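PDB 4NQ3: cyanuric acid amidohydrolase from Azorhizobium caulinodans, which hydrolyses the s-triazine ring of cyanuric acid to carboxybiuret, a step in the breakdown of herbicides such as atrazine. Local coordinates for residues A[247-259]-A[340-353]. Numbering follows the deposited sequence.
Sequences GPLAIAHGVMADA and GPDGGGPVAVIAAR. With MG (magnesium ion), chain K.
In the antiparallel pairing of strands 249-256 and 345-352, A250 N donates to A351 O at 3.1 Å; on this sheet face the small A250 and A252 lie against L272 of the loop after helix 263-271. On the other face I251 meets I350: with CG1 swung away from its own backbone N (chi1 -173°), I251 lays CG1 3.7 Å from I350 CG1, and the two branched chains cross at a slant. A252 pairs with V349 through two backbone bonds. H253 turns CB toward A348 CB, 4.0 Å away, where a methyl leaves it room, while its ring leads off to H151. G254, lacking a side chain, lies opposite V347, its N 2.8 Å from V347 O. V255 CG1 reaches toward P341 CD. M256 N bonds G345 O at 2.8 Å, and its flexible selenomethionine chain slants past V347 CG1. Beyond it, the type II turn P341-G344, with glycine at G343 where phi is positive, aims P341 O and G344 O at the magnesium ion; Q339 O also binds it. Strand 249-256 is an outer strand of the mixed four-stranded sheet of what is probably the third repeat unit; I251 touches strand 235-242, strand 345-352 pairs onward with 281-286, and V347 and V349 pack against helix 263-271.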
loop_
_atom_site.group_PDB
_atom_site.type_symbol
_atom_site.label_atom_id
_atom_site.label_comp_id
_atom_site.label_asym_id
_atom_site.label_seq_id
_atom_site.Cartn_x
_atom_site.Cartn_y
_atom_site.Cartn_z
ATOM N N GLY A 247 24.478 -18.323 -34.209
ATOM C CA GLY A 247 25.032 -17.530 -33.139
ATOM C C GLY A 247 25.164 -18.391 -31.904
ATOM O O GLY A 247 24.783 -19.560 -31.887
ATOM N N PRO A 248 25.716 -17.819 -30.846
ATOM C CA PRO A 248 25.965 -18.573 -29.621
ATOM C C PRO A 248 24.710 -18.804 -28.787
ATOM O O PRO A 248 24.662 -19.726 -27.975
ATOM C CB PRO A 248 26.963 -17.688 -28.873
ATOM C CG PRO A 248 26.699 -16.322 -29.361
ATOM C CD PRO A 248 26.231 -16.441 -30.778
ATOM N N LEU A 249 23.696 -17.972 -28.976
ATOM C CA LEU A 249 22.573 -17.994 -28.056
ATOM C C LEU A 249 21.499 -19.006 -28.451
ATOM O O LEU A 249 21.067 -19.049 -29.605
ATOM C CB LEU A 249 21.973 -16.588 -27.949
ATOM C CG LEU A 249 22.801 -15.504 -27.241
ATOM C CD1 LEU A 249 22.063 -14.201 -27.228
ATOM C CD2 LEU A 249 23.087 -15.938 -25.810
ATOM N N ALA A 250 21.087 -19.827 -27.483
ATOM C CA ALA A 250 19.903 -20.683 -27.627
ATOM C C ALA A 250 18.871 -20.353 -26.548
ATOM O O ALA A 250 19.169 -19.643 -25.573
ATOM C CB ALA A 250 20.270 -22.131 -27.551
ATOM N N ILE A 251 17.662 -20.875 -26.708
ATOM C CA ILE A 251 16.631 -20.638 -25.710
ATOM C C ILE A 251 15.998 -21.965 -25.376
ATOM O O ILE A 251 15.830 -22.810 -26.251
ATOM C CB ILE A 251 15.561 -19.626 -26.209
ATOM C CG1 ILE A 251 14.578 -19.263 -25.097
ATOM C CG2 ILE A 251 14.830 -20.153 -27.449
ATOM C CD1 ILE A 251 13.626 -18.132 -25.464
ATOM N N ALA A 252 15.700 -22.164 -24.100
ATOM C CA ALA A 252 14.983 -23.341 -23.634
ATOM C C ALA A 252 13.875 -22.832 -22.733
ATOM O O ALA A 252 13.951 -21.695 -22.262
ATOM C CB ALA A 252 15.909 -24.281 -22.898
ATOM N N HIS A 253 12.842 -23.640 -22.504
ATOM C CA HIS A 253 11.723 -23.212 -21.657
ATOM C C HIS A 253 11.080 -24.388 -20.957
ATOM O O HIS A 253 11.259 -25.534 -21.363
ATOM C CB HIS A 253 10.642 -22.499 -22.469
ATOM C CG HIS A 253 9.666 -23.442 -23.097
ATOM N ND1 HIS A 253 9.934 -24.122 -24.268
ATOM C CD2 HIS A 253 8.432 -23.841 -22.701
ATOM C CE1 HIS A 253 8.901 -24.890 -24.574
ATOM N NE2 HIS A 253 7.976 -24.739 -23.639
ATOM N N GLY A 254 10.259 -24.082 -19.957
ATOM C CA GLY A 254 9.524 -25.086 -19.211
ATOM C C GLY A 254 8.360 -24.443 -18.485
ATOM O O GLY A 254 8.210 -23.221 -18.516
ATOM N N VAL A 255 7.524 -25.255 -17.842
ATOM C CA VAL A 255 6.385 -24.717 -17.118
ATOM C C VAL A 255 6.489 -24.986 -15.636
ATOM O O VAL A 255 6.547 -26.121 -15.224
ATOM C CB VAL A 255 5.075 -25.308 -17.621
ATOM C CG1 VAL A 255 3.901 -24.752 -16.814
ATOM C CG2 VAL A 255 4.898 -24.994 -19.089
HETATM N N MSE A 256 6.518 -23.942 -14.828
HETATM C CA MSE A 256 6.456 -24.125 -13.394
HETATM C C MSE A 256 5.066 -24.602 -12.988
HETATM O O MSE A 256 4.063 -23.944 -13.291
HETATM C CB MSE A 256 6.790 -22.829 -12.684
HETATM C CG MSE A 256 8.188 -22.328 -12.948
HETATM SE SE MSE A 256 8.460 -20.610 -12.023
HETATM C CE MSE A 256 8.702 -21.321 -10.188
ATOM N N ALA A 257 5.013 -25.742 -12.300
ATOM C CA ALA A 257 3.754 -26.335 -11.872
ATOM C C ALA A 257 3.098 -25.445 -10.820
ATOM O O ALA A 257 1.870 -25.282 -10.787
ATOM C CB ALA A 257 3.990 -27.706 -11.345
ATOM N N ASP A 258 3.933 -24.870 -9.959
ATOM C CA ASP A 258 3.481 -23.851 -9.016
ATOM C C ASP A 258 4.607 -22.846 -8.704
ATOM O O ASP A 258 5.668 -22.856 -9.342
ATOM C CB ASP A 258 2.940 -24.486 -7.733
ATOM C CG ASP A 258 3.918 -25.434 -7.087
ATOM O OD1 ASP A 258 5.142 -25.197 -7.203
ATOM O OD2 ASP A 258 3.456 -26.423 -6.462
ATOM N N ALA A 259 4.355 -21.988 -7.717
ATOM C CA ALA A 259 5.199 -20.831 -7.450
ATOM C C ALA A 259 6.577 -21.209 -6.922
ATOM O O ALA A 259 7.483 -20.385 -6.922
ATOM C CB ALA A 259 4.507 -19.882 -6.490
ATOM N N GLY A 340 0.398 -21.274 -18.542
ATOM C CA GLY A 340 0.715 -22.362 -17.637
ATOM C C GLY A 340 -0.541 -22.676 -16.856
ATOM O O GLY A 340 -1.550 -21.995 -17.007
ATOM N N PRO A 341 -0.487 -23.716 -16.026
ATOM C CA PRO A 341 -1.568 -24.167 -15.138
ATOM C C PRO A 341 -1.954 -23.131 -14.096
ATOM O O PRO A 341 -1.198 -22.188 -13.871
ATOM C CB PRO A 341 -0.957 -25.370 -14.456
ATOM C CG PRO A 341 0.523 -25.117 -14.495
ATOM C CD PRO A 341 0.742 -24.502 -15.842
ATOM N N ASP A 342 -3.105 -23.290 -13.448
ATOM C CA ASP A 342 -3.448 -22.344 -12.387
ATOM C C ASP A 342 -2.405 -22.381 -11.265
ATOM O O ASP A 342 -2.184 -23.427 -10.631
ATOM C CB ASP A 342 -4.834 -22.616 -11.800
ATOM C CG ASP A 342 -5.153 -21.695 -10.616
ATOM O OD1 ASP A 342 -5.481 -20.504 -10.847
ATOM O OD2 ASP A 342 -5.068 -22.167 -9.450
ATOM N N GLY A 343 -1.780 -21.234 -11.013
ATOM C CA GLY A 343 -0.790 -21.151 -9.964
ATOM C C GLY A 343 0.608 -21.304 -10.523
ATOM O O GLY A 343 1.596 -21.094 -9.816
ATOM N N GLY A 344 0.708 -21.682 -11.788
ATOM C CA GLY A 344 2.015 -21.796 -12.407
ATOM C C GLY A 344 2.235 -20.770 -13.514
ATOM O O GLY A 344 1.518 -19.762 -13.635
ATOM N N GLY A 345 3.257 -21.010 -14.318
ATOM C CA GLY A 345 3.548 -20.115 -15.411
ATOM C C GLY A 345 4.755 -20.618 -16.163
ATOM O O GLY A 345 5.545 -21.411 -15.635
ATOM N N PRO A 346 4.899 -20.177 -17.415
ATOM C CA PRO A 346 6.082 -20.512 -18.212
ATOM C C PRO A 346 7.328 -19.856 -17.642
ATOM O O PRO A 346 7.270 -18.759 -17.047
ATOM C CB PRO A 346 5.763 -19.932 -19.590
ATOM C CG PRO A 346 4.266 -19.783 -19.601
ATOM C CD PRO A 346 3.912 -19.409 -18.188
ATOM N N VAL A 347 8.451 -20.530 -17.813
ATOM C CA VAL A 347 9.727 -19.894 -17.579
ATOM C C VAL A 347 10.621 -20.267 -18.752
ATOM O O VAL A 347 10.576 -21.391 -19.238
ATOM C CB VAL A 347 10.349 -20.312 -16.246
ATOM C CG1 VAL A 347 10.514 -21.798 -16.197
ATOM C CG2 VAL A 347 11.677 -19.671 -16.103
ATOM N N ALA A 348 11.369 -19.297 -19.259
ATOM C CA ALA A 348 12.294 -19.535 -20.355
ATOM C C ALA A 348 13.679 -19.067 -19.938
ATOM O O ALA A 348 13.820 -18.134 -19.141
ATOM C CB ALA A 348 11.842 -18.825 -21.612
ATOM N N VAL A 349 14.703 -19.712 -20.474
ATOM C CA VAL A 349 16.067 -19.311 -20.190
ATOM C C VAL A 349 16.785 -19.074 -21.488
ATOM O O VAL A 349 16.548 -19.791 -22.462
ATOM C CB VAL A 349 16.804 -20.370 -19.393
ATOM C CG1 VAL A 349 18.217 -19.929 -19.136
ATOM C CG2 VAL A 349 16.085 -20.610 -18.093
ATOM N N ILE A 350 17.648 -18.065 -21.512
ATOM C CA ILE A 350 18.445 -17.774 -22.701
ATOM C C ILE A 350 19.910 -17.773 -22.355
ATOM O O ILE A 350 20.367 -16.926 -21.591
ATOM C CB ILE A 350 18.108 -16.433 -23.312
ATOM C CG1 ILE A 350 16.689 -16.446 -23.873
ATOM C CG2 ILE A 350 19.108 -16.112 -24.404
ATOM C CD1 ILE A 350 16.299 -15.142 -24.456
ATOM N N ALA A 351 20.652 -18.728 -22.894
ATOM C CA ALA A 351 22.056 -18.860 -22.516
ATOM C C ALA A 351 22.940 -19.224 -23.704
ATOM O O ALA A 351 22.436 -19.646 -24.743
ATOM C CB ALA A 351 22.187 -19.905 -21.427
ATOM N N ALA A 352 24.254 -19.069 -23.556
ATOM C CA ALA A 352 25.171 -19.637 -24.541
ATOM C C ALA A 352 25.667 -21.003 -24.049
ATOM O O ALA A 352 25.705 -21.269 -22.838
ATOM C CB ALA A 352 26.331 -18.706 -24.808
ATOM N N ARG A 353 26.021 -21.881 -24.986
ATOM C CA ARG A 353 26.495 -23.217 -24.632
ATOM C C ARG A 353 27.937 -23.186 -24.127
ATOM O O ARG A 353 28.794 -22.519 -24.717
ATOM C CB ARG A 353 26.376 -24.173 -25.823
ATOM C CG ARG A 353 26.841 -25.608 -25.516
ATOM C CD ARG A 353 26.344 -26.612 -26.553
ATOM N NE ARG A 353 24.897 -26.809 -26.473
ATOM C CZ ARG A 353 24.303 -27.653 -25.629
ATOM N NH1 ARG A 353 25.037 -28.379 -24.794
ATOM N NH2 ARG A 353 22.981 -27.779 -25.616
HETATM MG MG MG K . -0.672 -19.999 -15.008
HETATM O O HOH W 1 26.806 -21.180 -27.365
#